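Local atomic coordinates of kappa-carrageenase (Pseudoalteromonas carrageenovora, PDB entry 1DYP), a protein that catalyses the endohydrolysis of beta-1,4 linkages between D-galactose 4-sulfate and 3,6-anhydro-D-galactose in kappa-carrageenans, here represented by its catalytic domain. Residues Phe68-Cys72 with Asn73-Val77; Glu36-Val40 with Trp41-Asn45. The protein carries 1 engineered substitution. All coordinates share one frame; numbering follows the deposited sequence.

Contact 1. Residues Phe68-Cys72 with Asn73-Val77; sequences FWDGC and NQQQV
Asp70 swings CG trans to its own N (chi1 176°), while Gln75 holds CG between N and the carbonyl carbon (chi1 63°) and then runs extended, which brings carboxylate and amide alongside each other. They lie at the tip of the beta hairpin of strands 54-70 and 75-95, where Gln74 and Gln75 both face Asp70 in a G1 beta bulge. Asp70 and Gln75 form an antiparallel hydrogen-bonded pair, Asp70 N donating to Gln75 O at 2.8 Å and Gln75 N returning a longer bond to Asp70 O. On the face they share with Phe68 and Val77, Asp70 OD2 accepts two amide N-H groups from the same side of its plane: Asn73 ND2 at 2.8 Å, on the syn side and nearly straight (170°), and Gln75 NE2 at 3.0 Å, on the anti side. Asp70 OD1 is bonded to the hydroxyl of Tyr246, which helps to fix the rotation of the carboxylate. On the other face, the Trp69 ring reaches along the bulge, its CH2 3.3 Å from Gln74 C. The bent side chain of Gln76, the non-hydrogen-bonded mate of Trp69, crosses that indole at about a right angle and brings its amide to the CE3 corner, with Gln76 CD 3.3 Å from Trp69 CE3. Gln74 also folds back at chi2 toward the turn, where its NE2 meets a lone pair of Gly71 O, in the carbonyl plane, at 2.7 Å.

Contact 2. Residues Glu36-Val40 with Trp41-Asn45; sequences ENYGV and WSWKN
This is a local, largely aromatic contact in which the loop Glu36-Val40 bends back over the strand 41-43 that follows it. Asn37 makes the polar link: its OD1 accepts the main-chain N of Trp43 at 2.8 Å, almost straight at 170°, and its ND2 is joined to Trp43 O through a water, so one side-chain amide serves both polar backbone atoms of Trp43. A second water connects Tyr38 N with Trp41 O. Tyr38 and Trp43 form a T-shaped pair, the edge of the indole directed at the phenol face with planes 73° apart; Tyr38 CZ lies 3.4 Å from Trp43 CZ2. In the jelly-roll sandwich of family 16 glycoside hydrolases, strand 41-43 runs parallel to strand 75-95, and Trp43 packs on Ser86 and Val88 there. Trp41 has CG between its N and carbonyl carbon (chi1 56°), which turns the indole back under the bend. Gly39 CA sits over its six-membered ring in a CH-pi contact, 4.0 Å from the centroid, where a beta carbon would collide with Trp41 CH2. With an alanine at Trp41, Gly39 CA would probably lose the ring face it rests on and a gap would open beside Arg234. At its edge the indole meets Trp43 CE2, and Trp41 NE1 in turn stands 3.2 Å above the plane of the Trp43 ring, offset toward the rim.

Contact 2 closes before contact 1 opens along the chain, and their centres lie 16 Å apart. They nevertheless touch: Phe68 CE1 of contact 1 is 3.5 Å from Gly39 O and 4.0 Å from Val40 CG1 of contact 2. Both also lean on strand 244-247, contact 2 through Phe245 and contact 1 through Gln244 and Tyr246, and the disulfide Cys72-Cys242 ties the hairpin tip to the same region. Contact 2 is the one near the catalytic machinery. The side chain of Trp41 comes within about 4 Å of that of Arg234, important for substrate recognition, and that of Tyr38 within about 8 Å of the nucleophile Glu137, whereas contact 1 lies away from these sites.

Contact 1. Residues Phe68-Cys72 with Asn73-Val77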
loop_
_atom_site.group_PDB
_atom_site.type_symbol
_atom_site.label_atom_id
_atom_site.label_comp_id
_atom_site.label_asym_id
_atom_site.label_seq_id
_atom_site.Cartn_x
_atom_site.Cartn_y
_atom_site.Cartn_z
ATOM N N PHE A 68 12.171 -16.900 -5.868
ATOM C CA PHE A 68 10.740 -16.641 -5.891
ATOM C C PHE A 68 9.978 -17.713 -5.126
ATOM O O PHE A 68 10.236 -18.904 -5.297
ATOM C CB PHE A 68 10.291 -16.619 -7.352
ATOM C CG PHE A 68 8.813 -16.455 -7.552
ATOM C CD1 PHE A 68 8.217 -15.205 -7.433
ATOM C CD2 PHE A 68 8.026 -17.545 -7.910
ATOM C CE1 PHE A 68 6.855 -15.038 -7.677
ATOM C CE2 PHE A 68 6.659 -17.388 -8.157
ATOM C CZ PHE A 68 6.077 -16.128 -8.040
ATOM N N TRP A 69 9.050 -17.290 -4.275
ATOM C CA TRP A 69 8.246 -18.243 -3.525
ATOM C C TRP A 69 7.057 -18.660 -4.382
ATOM O O TRP A 69 6.203 -17.841 -4.723
ATOM C CB TRP A 69 7.745 -17.636 -2.215
ATOM C CG TRP A 69 6.756 -18.518 -1.495
ATOM C CD1 TRP A 69 5.444 -18.242 -1.247
ATOM C CD2 TRP A 69 7.005 -19.816 -0.939
ATOM N NE1 TRP A 69 4.859 -19.285 -0.569
ATOM C CE2 TRP A 69 5.795 -20.265 -0.367
ATOM C CE3 TRP A 69 8.133 -20.644 -0.868
ATOM C CZ2 TRP A 69 5.679 -21.506 0.270
ATOM C CZ3 TRP A 69 8.019 -21.879 -0.234
ATOM C CH2 TRP A 69 6.798 -22.296 0.327
ATOM N N ASP A 70 7.031 -19.938 -4.732
ATOM C CA ASP A 70 5.965 -20.526 -5.533
ATOM C C ASP A 70 4.995 -21.168 -4.542
ATOM O O ASP A 70 5.052 -22.373 -4.280
ATOM C CB ASP A 70 6.580 -21.568 -6.474
ATOM C CG ASP A 70 5.550 -22.311 -7.299
ATOM O OD1 ASP A 70 4.348 -21.977 -7.241
ATOM O OD2 ASP A 70 5.969 -23.243 -8.017
ATOM N N GLY A 71 4.120 -20.338 -3.984
ATOM C CA GLY A 71 3.148 -20.795 -3.006
ATOM C C GLY A 71 2.282 -21.958 -3.436
ATOM O O GLY A 71 2.000 -22.853 -2.641
ATOM N N CYS A 72 1.846 -21.952 -4.688
ATOM C CA CYS A 72 1.008 -23.031 -5.185
ATOM C C CYS A 72 1.683 -24.382 -4.981
ATOM O O CYS A 72 1.032 -25.370 -4.641
ATOM C CB CYS A 72 0.714 -22.835 -6.669
ATOM S SG CYS A 72 -0.409 -21.458 -7.067
ATOM N N ASN A 73 2.994 -24.422 -5.191
ATOM C CA ASN A 73 3.748 -25.655 -5.026
ATOM C C ASN A 73 4.523 -25.710 -3.714
ATOM O O ASN A 73 5.293 -26.645 -3.483
ATOM C CB ASN A 73 4.698 -25.846 -6.210
ATOM C CG ASN A 73 3.961 -26.181 -7.490
ATOM O OD1 ASN A 73 3.244 -27.181 -7.557
ATOM N ND2 ASN A 73 4.128 -25.349 -8.512
ATOM N N GLN A 74 4.306 -24.718 -2.855
ATOM C CA GLN A 74 4.979 -24.653 -1.559
ATOM C C GLN A 74 6.477 -24.879 -1.721
ATOM O O GLN A 74 7.071 -25.726 -1.048
ATOM C CB GLN A 74 4.393 -25.706 -0.615
ATOM C CG GLN A 74 2.951 -25.436 -0.223
ATOM C CD GLN A 74 2.810 -24.182 0.619
ATOM O OE1 GLN A 74 3.283 -24.129 1.756
ATOM N NE2 GLN A 74 2.167 -23.160 0.063
ATOM N N GLN A 75 7.086 -24.106 -2.612
ATOM C CA GLN A 75 8.512 -24.244 -2.870
ATOM C C GLN A 75 9.161 -22.935 -3.278
ATOM O O GLN A 75 8.545 -22.105 -3.946
ATOM C CB GLN A 75 8.736 -25.254 -3.995
ATOM C CG GLN A 75 8.120 -24.808 -5.314
ATOM C CD GLN A 75 8.320 -25.807 -6.434
ATOM O OE1 GLN A 75 8.772 -26.930 -6.205
ATOM N NE2 GLN A 75 7.974 -25.405 -7.655
ATOM N N GLN A 76 10.410 -22.761 -2.865
ATOM C CA GLN A 76 11.185 -21.588 -3.234
ATOM C C GLN A 76 11.828 -21.967 -4.563
ATOM O O GLN A 76 12.329 -23.081 -4.711
ATOM C CB GLN A 76 12.282 -21.317 -2.201
ATOM C CG GLN A 76 11.808 -20.700 -0.897
ATOM C CD GLN A 76 11.194 -19.329 -1.096
ATOM O OE1 GLN A 76 11.500 -18.639 -2.067
ATOM N NE2 GLN A 76 10.338 -18.921 -0.170
ATOM N N VAL A 77 11.804 -21.058 -5.532
ATOM C CA VAL A 77 12.405 -21.336 -6.832
ATOM C C VAL A 77 13.574 -20.387 -7.075
ATOM O O VAL A 77 13.413 -19.169 -7.046
ATOM C CB VAL A 77 11.378 -21.172 -7.975
ATOM C CG1 VAL A 77 12.029 -21.488 -9.310
ATOM C CG2 VAL A 77 10.186 -22.084 -7.736
#

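Contact 2. Residues Glu36-Val40 with Trp41-Asn45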
loop_
_atom_site.group_PDB
_atom_site.type_symbol
_atom_site.label_atom_id
_atom_site.label_comp_id
_atom_site.label_asym_id
_atom_site.label_seq_id
_atom_site.Cartn_x
_atom_site.Cartn_y
_atom_site.Cartn_z
ATOM N N GLU A 36 12.034 -5.750 1.391
ATOM C CA GLU A 36 11.995 -7.161 1.044
ATOM C C GLU A 36 11.103 -7.295 -0.184
ATOM O O GLU A 36 10.145 -6.537 -0.345
ATOM C CB GLU A 36 11.442 -7.985 2.217
ATOM C CG GLU A 36 9.923 -7.923 2.460
ATOM C CD GLU A 36 9.411 -6.595 3.016
ATOM O OE1 GLU A 36 10.212 -5.782 3.529
ATOM O OE2 GLU A 36 8.180 -6.377 2.957
ATOM N N ASN A 37 11.423 -8.246 -1.054
ATOM C CA ASN A 37 10.645 -8.443 -2.270
ATOM C C ASN A 37 9.476 -9.398 -2.116
ATOM O O ASN A 37 9.474 -10.283 -1.265
ATOM C CB ASN A 37 11.541 -8.943 -3.403
ATOM C CG ASN A 37 12.518 -7.891 -3.879
ATOM O OD1 ASN A 37 12.134 -6.751 -4.145
ATOM N ND2 ASN A 37 13.785 -8.266 -3.998
ATOM N N TYR A 38 8.477 -9.193 -2.964
ATOM C CA TYR A 38 7.285 -10.022 -2.991
ATOM C C TYR A 38 6.577 -9.743 -4.307
ATOM O O TYR A 38 7.057 -8.940 -5.110
ATOM C CB TYR A 38 6.390 -9.719 -1.785
ATOM C CG TYR A 38 6.135 -8.253 -1.527
ATOM C CD1 TYR A 38 5.135 -7.564 -2.213
ATOM C CD2 TYR A 38 6.887 -7.555 -0.581
ATOM C CE1 TYR A 38 4.891 -6.214 -1.958
ATOM C CE2 TYR A 38 6.653 -6.208 -0.323
ATOM C CZ TYR A 38 5.654 -5.546 -1.012
ATOM O OH TYR A 38 5.420 -4.215 -0.749
ATOM N N GLY A 39 5.449 -10.400 -4.544
ATOM C CA GLY A 39 4.758 -10.191 -5.802
ATOM C C GLY A 39 5.609 -10.744 -6.931
ATOM O O GLY A 39 6.404 -11.664 -6.720
ATOM N N VAL A 40 5.463 -10.187 -8.127
ATOM C CA VAL A 40 6.233 -10.659 -9.271
ATOM C C VAL A 40 7.109 -9.567 -9.865
ATOM O O VAL A 40 7.256 -9.447 -11.079
ATOM C CB VAL A 40 5.312 -11.232 -10.359
ATOM C CG1 VAL A 40 4.623 -12.475 -9.826
ATOM C CG2 VAL A 40 4.283 -10.191 -10.783
ATOM N N TRP A 41 7.681 -8.759 -8.986
ATOM C CA TRP A 41 8.577 -7.690 -9.393
ATOM C C TRP A 41 9.576 -7.560 -8.264
ATOM O O TRP A 41 9.447 -8.225 -7.242
ATOM C CB TRP A 41 7.807 -6.378 -9.568
ATOM C CG TRP A 41 7.057 -5.964 -8.343
ATOM C CD1 TRP A 41 7.537 -5.244 -7.287
ATOM C CD2 TRP A 41 5.709 -6.312 -8.014
ATOM N NE1 TRP A 41 6.570 -5.125 -6.316
ATOM C CE2 TRP A 41 5.437 -5.772 -6.737
ATOM C CE3 TRP A 41 4.702 -7.031 -8.673
ATOM C CZ2 TRP A 41 4.197 -5.929 -6.105
ATOM C CZ3 TRP A 41 3.466 -7.187 -8.044
ATOM C CH2 TRP A 41 3.227 -6.636 -6.772
ATOM N N SER A 42 10.586 -6.726 -8.454
ATOM C CA SER A 42 11.567 -6.518 -7.410
ATOM C C SER A 42 11.700 -5.025 -7.201
ATOM O O SER A 42 11.578 -4.243 -8.142
ATOM C CB SER A 42 12.920 -7.113 -7.804
ATOM O OG SER A 42 12.830 -8.520 -7.945
ATOM N N TRP A 43 11.928 -4.633 -5.957
ATOM C CA TRP A 43 12.099 -3.228 -5.638
ATOM C C TRP A 43 13.531 -2.827 -5.950
ATOM O O TRP A 43 14.462 -3.604 -5.743
ATOM C CB TRP A 43 11.844 -2.979 -4.152
ATOM C CG TRP A 43 10.524 -3.458 -3.666
ATOM C CD1 TRP A 43 10.302 -4.399 -2.707
ATOM C CD2 TRP A 43 9.235 -2.993 -4.083
ATOM N NE1 TRP A 43 8.953 -4.550 -2.493
ATOM C CE2 TRP A 43 8.274 -3.698 -3.326
ATOM C CE3 TRP A 43 8.797 -2.046 -5.022
ATOM C CZ2 TRP A 43 6.898 -3.490 -3.475
ATOM C CZ3 TRP A 43 7.425 -1.837 -5.171
ATOM C CH2 TRP A 43 6.493 -2.558 -4.398
ATOM N N LYS A 44 13.705 -1.614 -6.455
ATOM C CA LYS A 44 15.036 -1.106 -6.747
ATOM C C LYS A 44 15.102 0.326 -6.254
ATOM O O LYS A 44 14.232 1.142 -6.566
ATOM C CB LYS A 44 15.337 -1.156 -8.246
ATOM C CG LYS A 44 15.428 -2.564 -8.824
ATOM C CD LYS A 44 16.585 -3.355 -8.234
ATOM C CE LYS A 44 16.659 -4.745 -8.855
ATOM N NZ LYS A 44 17.804 -5.553 -8.345
ATOM N N ASN A 45 16.130 0.617 -5.466
ATOM C CA ASN A 45 16.325 1.950 -4.918
ATOM C C ASN A 45 16.288 3.018 -6.006
ATOM O O ASN A 45 15.762 4.109 -5.794
ATOM C CB ASN A 45 17.663 2.013 -4.177
ATOM C CG ASN A 45 17.981 3.402 -3.672
ATOM O OD1 ASN A 45 17.191 4.007 -2.948
ATOM N ND2 ASN A 45 19.146 3.918 -4.050
HETATM O O HOH W 1 15.309 -5.846 -4.525
HETATM O O HOH W 2 9.009 -6.788 -4.720
#